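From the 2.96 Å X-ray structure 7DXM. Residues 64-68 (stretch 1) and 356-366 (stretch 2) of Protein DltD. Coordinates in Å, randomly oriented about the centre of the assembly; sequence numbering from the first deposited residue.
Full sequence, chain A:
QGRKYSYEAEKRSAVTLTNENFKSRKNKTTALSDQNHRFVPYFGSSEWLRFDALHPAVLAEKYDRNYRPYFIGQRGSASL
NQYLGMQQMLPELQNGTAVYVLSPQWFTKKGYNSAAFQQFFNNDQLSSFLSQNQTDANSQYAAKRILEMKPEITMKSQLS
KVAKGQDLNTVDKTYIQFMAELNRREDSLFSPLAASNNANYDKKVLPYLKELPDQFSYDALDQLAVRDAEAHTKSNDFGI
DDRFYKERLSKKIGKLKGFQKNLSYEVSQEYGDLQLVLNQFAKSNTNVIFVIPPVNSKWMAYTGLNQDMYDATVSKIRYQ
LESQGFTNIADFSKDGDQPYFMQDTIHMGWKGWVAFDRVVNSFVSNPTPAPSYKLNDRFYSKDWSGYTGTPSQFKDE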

ATOM      1  N   ASP A  64      11.836   5.827  19.811  1.00 50.50           N
ATOM      2  CA  ASP A  64      10.819   6.776  20.251  1.00 49.91           C
ATOM      3  C   ASP A  64      10.768   7.956  19.307  1.00 48.57           C
ATOM      4  O   ASP A  64      11.239   9.041  19.652  1.00 52.65           O
ATOM      5  CB  ASP A  64      11.118   7.260  21.672  1.00 52.04           C
ATOM      6  CG  ASP A  64       9.928   7.952  22.330  1.00 60.75           C
ATOM      7  OD1 ASP A  64       8.959   8.311  21.613  1.00 60.42           O
ATOM      8  OD2 ASP A  64       9.956   8.101  23.580  1.00 67.91           O
ATOM      9  N   ARG A  65      10.276   7.753  18.101  1.00 44.89           N
ATOM     10  CA  ARG A  65      10.382   8.832  17.139  1.00 50.53           C
ATOM     11  C   ARG A  65       9.149   9.712  17.253  1.00 47.65           C
ATOM     12  O   ARG A  65       8.179   9.385  17.937  1.00 49.26           O
ATOM     13  CB  ARG A  65      10.579   8.280  15.716  1.00 50.44           C
ATOM     14  CG  ARG A  65      11.626   7.141  15.636  1.00 43.93           C
ATOM     15  CD  ARG A  65      11.832   6.632  14.222  1.00 43.12           C
ATOM     16  NE  ARG A  65      13.251   6.418  13.911  1.00 47.23           N
ATOM     17  CZ  ARG A  65      13.695   5.703  12.877  1.00 41.98           C
ATOM     18  NH1 ARG A  65      12.833   5.113  12.066  1.00 45.74           N
ATOM     19  NH2 ARG A  65      14.991   5.565  12.669  1.00 39.05           N
ATOM     20  N   ASN A  66       9.189  10.846  16.573  1.00 45.60           N
ATOM     21  CA  ASN A  66       8.094  11.796  16.697  1.00 44.78           C
ATOM     22  C   ASN A  66       6.830  11.322  15.973  1.00 50.89           C
ATOM     23  O   ASN A  66       5.960  12.137  15.632  1.00 53.51           O
ATOM     24  CB  ASN A  66       8.559  13.151  16.176  1.00 44.49           C
ATOM     25  CG  ASN A  66       9.147  13.064  14.796  1.00 51.70           C
ATOM     26  OD1 ASN A  66       9.307  11.976  14.244  1.00 55.36           O
ATOM     27  ND2 ASN A  66       9.482  14.216  14.224  1.00 51.20           N
ATOM     28  N   TYR A  67       6.706  10.008  15.766  1.00 51.21           N
ATOM     29  CA  TYR A  67       5.622   9.380  15.015  1.00 46.63           C
ATOM     30  C   TYR A  67       5.683   7.881  15.250  1.00 46.06           C
ATOM     31  O   TYR A  67       6.688   7.344  15.725  1.00 50.36           O
ATOM     32  CB  TYR A  67       5.716   9.646  13.513  1.00 47.25           C
ATOM     33  CG  TYR A  67       6.844   8.882  12.846  1.00 45.09           C
ATOM     34  CD1 TYR A  67       8.116   9.427  12.783  1.00 49.97           C
ATOM     35  CD2 TYR A  67       6.642   7.640  12.277  1.00 35.39           C
ATOM     36  CE1 TYR A  67       9.162   8.759  12.186  1.00 48.68           C
ATOM     37  CE2 TYR A  67       7.673   6.967  11.686  1.00 38.25           C
ATOM     38  CZ  TYR A  67       8.943   7.531  11.638  1.00 43.69           C
ATOM     39  OH  TYR A  67      10.012   6.880  11.049  1.00 41.75           O
ATOM     40  N   ARG A  68       4.605   7.205  14.866  1.00 43.65           N
ATOM     41  CA  ARG A  68       4.604   5.762  14.754  1.00 42.83           C
ATOM     42  C   ARG A  68       3.879   5.430  13.458  1.00 43.95           C
ATOM     43  O   ARG A  68       2.914   6.127  13.081  1.00 40.99           O
ATOM     44  CB  ARG A  68       3.931   5.059  15.941  1.00 41.73           C
ATOM     45  CG  ARG A  68       4.558   5.332  17.286  1.00 43.30           C
ATOM     46  CD  ARG A  68       5.847   4.541  17.511  1.00 53.19           C
ATOM     47  NE  ARG A  68       6.250   4.687  18.905  1.00 54.04           N
ATOM     48  CZ  ARG A  68       6.932   5.723  19.387  1.00 53.20           C
ATOM     49  NH1 ARG A  68       7.331   6.704  18.590  1.00 47.88           N
ATOM     50  NH2 ARG A  68       7.212   5.779  20.678  1.00 59.02           N
ATOM     51  N   PHE A 356      15.219   0.850   3.690  1.00 44.55           N
ATOM     52  CA  PHE A 356      13.919   1.518   3.741  1.00 44.58           C
ATOM     53  C   PHE A 356      13.942   2.677   4.740  1.00 48.70           C
ATOM     54  O   PHE A 356      13.511   3.802   4.434  1.00 47.15           O
ATOM     55  CB  PHE A 356      12.841   0.488   4.101  1.00 40.87           C
ATOM     56  CG  PHE A 356      11.457   1.067   4.241  1.00 40.71           C
ATOM     57  CD1 PHE A 356      11.043   1.636   5.439  1.00 39.63           C
ATOM     58  CD2 PHE A 356      10.556   1.017   3.184  1.00 39.77           C
ATOM     59  CE1 PHE A 356       9.789   2.169   5.566  1.00 35.86           C
ATOM     60  CE2 PHE A 356       9.281   1.546   3.315  1.00 36.28           C
ATOM     61  CZ  PHE A 356       8.906   2.126   4.498  1.00 40.22           C
ATOM     62  N   ASP A 357      14.473   2.411   5.939  1.00 46.01           N
ATOM     63  CA  ASP A 357      14.555   3.438   6.966  1.00 43.63           C
ATOM     64  C   ASP A 357      15.336   4.655   6.481  1.00 45.62           C
ATOM     65  O   ASP A 357      14.914   5.798   6.711  1.00 44.77           O
ATOM     66  CB  ASP A 357      15.202   2.883   8.227  1.00 39.14           C
ATOM     67  CG  ASP A 357      14.903   3.738   9.426  1.00 40.59           C
ATOM     68  OD1 ASP A 357      13.707   3.996   9.665  1.00 39.59           O
ATOM     69  OD2 ASP A 357      15.836   4.171  10.114  1.00 45.49           O
ATOM     70  N   ARG A 358      16.461   4.428   5.792  1.00 44.18           N
ATOM     71  CA  ARG A 358      17.378   5.532   5.532  1.00 44.94           C
ATOM     72  C   ARG A 358      16.700   6.650   4.756  1.00 46.11           C
ATOM     73  O   ARG A 358      16.964   7.835   5.011  1.00 49.33           O
ATOM     74  CB  ARG A 358      18.618   5.046   4.798  1.00 44.46           C
ATOM     75  CG  ARG A 358      19.635   4.344   5.692  1.00 43.86           C
ATOM     76  CD  ARG A 358      20.581   3.536   4.814  1.00 44.39           C
ATOM     77  NE  ARG A 358      21.559   2.793   5.589  1.00 46.78           N
ATOM     78  CZ  ARG A 358      22.687   3.317   6.041  1.00 52.10           C
ATOM     79  NH1 ARG A 358      22.963   4.594   5.780  1.00 46.40           N
ATOM     80  NH2 ARG A 358      23.520   2.567   6.755  1.00 48.33           N
ATOM     81  N   VAL A 359      15.795   6.310   3.839  1.00 42.61           N
ATOM     82  CA  VAL A 359      15.084   7.358   3.104  1.00 38.84           C
ATOM     83  C   VAL A 359      13.767   7.722   3.787  1.00 39.82           C
ATOM     84  O   VAL A 359      13.389   8.907   3.886  1.00 38.83           O
ATOM     85  CB  VAL A 359      14.840   6.926   1.653  1.00 35.64           C
ATOM     86  CG1 VAL A 359      14.593   8.128   0.835  1.00 43.70           C
ATOM     87  CG2 VAL A 359      16.006   6.141   1.096  1.00 39.43           C
ATOM     88  N   VAL A 360      13.041   6.727   4.298  1.00 43.60           N
ATOM     89  CA  VAL A 360      11.667   7.008   4.687  1.00 44.23           C
ATOM     90  C   VAL A 360      11.626   7.756   6.010  1.00 42.98           C
ATOM     91  O   VAL A 360      10.789   8.639   6.203  1.00 39.20           O
ATOM     92  CB  VAL A 360      10.834   5.722   4.757  1.00 42.94           C
ATOM     93  CG1 VAL A 360       9.402   6.076   5.154  1.00 40.28           C
ATOM     94  CG2 VAL A 360      10.840   5.067   3.352  1.00 38.73           C
ATOM     95  N   ASN A 361      12.484   7.379   6.970  1.00 44.46           N
ATOM     96  CA  ASN A 361      12.390   7.987   8.281  1.00 39.58           C
ATOM     97  C   ASN A 361      12.745   9.454   8.223  1.00 41.57           C
ATOM     98  O   ASN A 361      12.129  10.267   8.911  1.00 46.21           O
ATOM     99  CB  ASN A 361      13.292   7.309   9.264  1.00 36.34           C
ATOM    100  CG  ASN A 361      13.153   7.944  10.590  1.00 45.94           C
ATOM    101  OD1 ASN A 361      12.128   7.787  11.255  1.00 51.98           O
ATOM    102  ND2 ASN A 361      14.115   8.762  10.952  1.00 40.95           N
ATOM    103  N   SER A 362      13.784   9.804   7.470  1.00 41.10           N
ATOM    104  CA  SER A 362      14.024  11.214   7.216  1.00 40.79           C
ATOM    105  C   SER A 362      12.799  11.863   6.598  1.00 47.44           C
ATOM    106  O   SER A 362      12.458  13.002   6.952  1.00 49.61           O
ATOM    107  CB  SER A 362      15.226  11.412   6.303  1.00 44.92           C
ATOM    108  OG  SER A 362      15.009  12.584   5.516  1.00 45.17           O
ATOM    109  N   PHE A 363      12.117  11.167   5.664  1.00 46.67           N
ATOM    110  CA  PHE A 363      10.939  11.802   5.064  1.00 39.94           C
ATOM    111  C   PHE A 363       9.822  12.030   6.089  1.00 43.18           C
ATOM    112  O   PHE A 363       9.139  13.064   6.047  1.00 42.73           O
ATOM    113  CB  PHE A 363      10.415  10.989   3.875  1.00 39.29           C
ATOM    114  CG  PHE A 363       9.216  11.622   3.199  1.00 36.89           C
ATOM    115  CD1 PHE A 363       7.933  11.340   3.634  1.00 35.35           C
ATOM    116  CD2 PHE A 363       9.387  12.507   2.139  1.00 36.98           C
ATOM    117  CE1 PHE A 363       6.850  11.931   3.040  1.00 42.48           C
ATOM    118  CE2 PHE A 363       8.315  13.105   1.537  1.00 41.80           C
ATOM    119  CZ  PHE A 363       7.036  12.821   1.984  1.00 45.45           C
ATOM    120  N   VAL A 364       9.614  11.082   7.005  1.00 40.39           N
ATOM    121  CA  VAL A 364       8.418  11.103   7.849  1.00 42.78           C
ATOM    122  C   VAL A 364       8.672  11.862   9.135  1.00 48.66           C
ATOM    123  O   VAL A 364       7.754  12.462   9.708  1.00 50.25           O
ATOM    124  CB  VAL A 364       7.924   9.672   8.164  1.00 43.53           C
ATOM    125  CG1 VAL A 364       6.733   9.722   9.149  1.00 39.12           C
ATOM    126  CG2 VAL A 364       7.555   8.888   6.894  1.00 38.68           C
ATOM    127  N   SER A 365       9.911  11.794   9.622  1.00 51.22           N
ATOM    128  CA  SER A 365      10.308  12.500  10.832  1.00 50.71           C
ATOM    129  C   SER A 365      10.356  13.995  10.599  1.00 49.40           C
ATOM    130  O   SER A 365      10.248  14.775  11.550  1.00 54.88           O
ATOM    131  CB  SER A 365      11.676  11.992  11.304  1.00 43.69           C
ATOM    132  OG  SER A 365      11.794  12.100  12.717  1.00 52.68           O
ATOM    133  N   ASN A 366      10.489  14.403   9.350  1.00 42.16           N
ATOM    134  CA  ASN A 366      10.699  15.789   8.993  1.00 45.96           C
ATOM    135  C   ASN A 366       9.608  16.172   8.001  1.00 52.05           C
ATOM    136  O   ASN A 366       9.873  16.369   6.799  1.00 51.48           O
ATOM    137  CB  ASN A 366      12.118  15.974   8.463  1.00 52.92           C
ATOM    138  CG  ASN A 366      13.161  15.641   9.512  1.00 52.73           C
ATOM    139  OD1 ASN A 366      13.620  16.517  10.241  1.00 54.03           O
ATOM    140  ND2 ASN A 366      13.509  14.368   9.623  1.00 50.86           N
TER

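A short irregular segment can be fixed against a helix when successive side chains each find a partner at a different level of the helix, and this contact in Protein DltD is a compact example. Some 329 Å² is buried between the two stretches, contributed by three consecutive residues of stretch 1 and four of stretch 2, Asp 357, Asn 361, Val 364 and Ser 365, whose spacing of roughly one turn places them along one side.

Asp 64, the first residue of the stretch, does not reach the helix. Its role is local: its OD1 accepts a hydrogen bond from NH2 of Arg 68 at 3.2 Å, part of a salt bridge.

Arg 65 makes the charged contact. Its CA-to-CB bond points toward the helix, and the extended side chain lays its guanidinium end-on against the carboxylate of Asp 357. NH1 of Arg 65 lies 2.8 Å from OD1 of Asp 357, and NH2 of Arg 65 lies 3.0 Å from OD2 of Asp 357; both hydrogen bonds are nearly linear, so the salt bridge is bidentate, with the acid near the plane of the guanidinium. Asn 361 OD1 sits over one face of that group instead, 2.9 Å from Arg 65 NH1. Here proximity is not bonding, because the N-H bonds lie in the guanidinium plane and the angle to an atom above it is poor.

Asn 66 pairs with Ser 365, and their CA atoms are 6.3 Å apart. Although the CA-to-CB bond of Asn 66 runs sideways, the amide end comes nearer and uses both of its polar atoms: ND2 of Asn 66 donates to the backbone O of Ser 365 at 2.8 Å, while OD1 of Asn 66 accepts from OG of Ser 365 at 2.9 Å. One amide thus engages both the backbone and the side chain of a single residue.

Tyr 67 is buried, with its CA-to-CB bond pointing toward the helix, and combines polar and apolar contacts. Its OH donates to OD1 of Asn 361 across a very short 2.3 Å, a value to be read with caution at 2.96 Å resolution. CG1 of Val 364 stands 3.6 Å from the centroid of the Tyr 67 ring, only 6° off the normal, a CH-pi contact squarely over the face.

The CA-to-CB bond of Arg 68 points away from the helix. Besides its bridge to Asp 64, its NH1 donates to the backbone O of Tyr 67 at 3.0 Å, tying the loop to itself while Arg 65, Asn 66 and Tyr 67 make the contact with stretch 2.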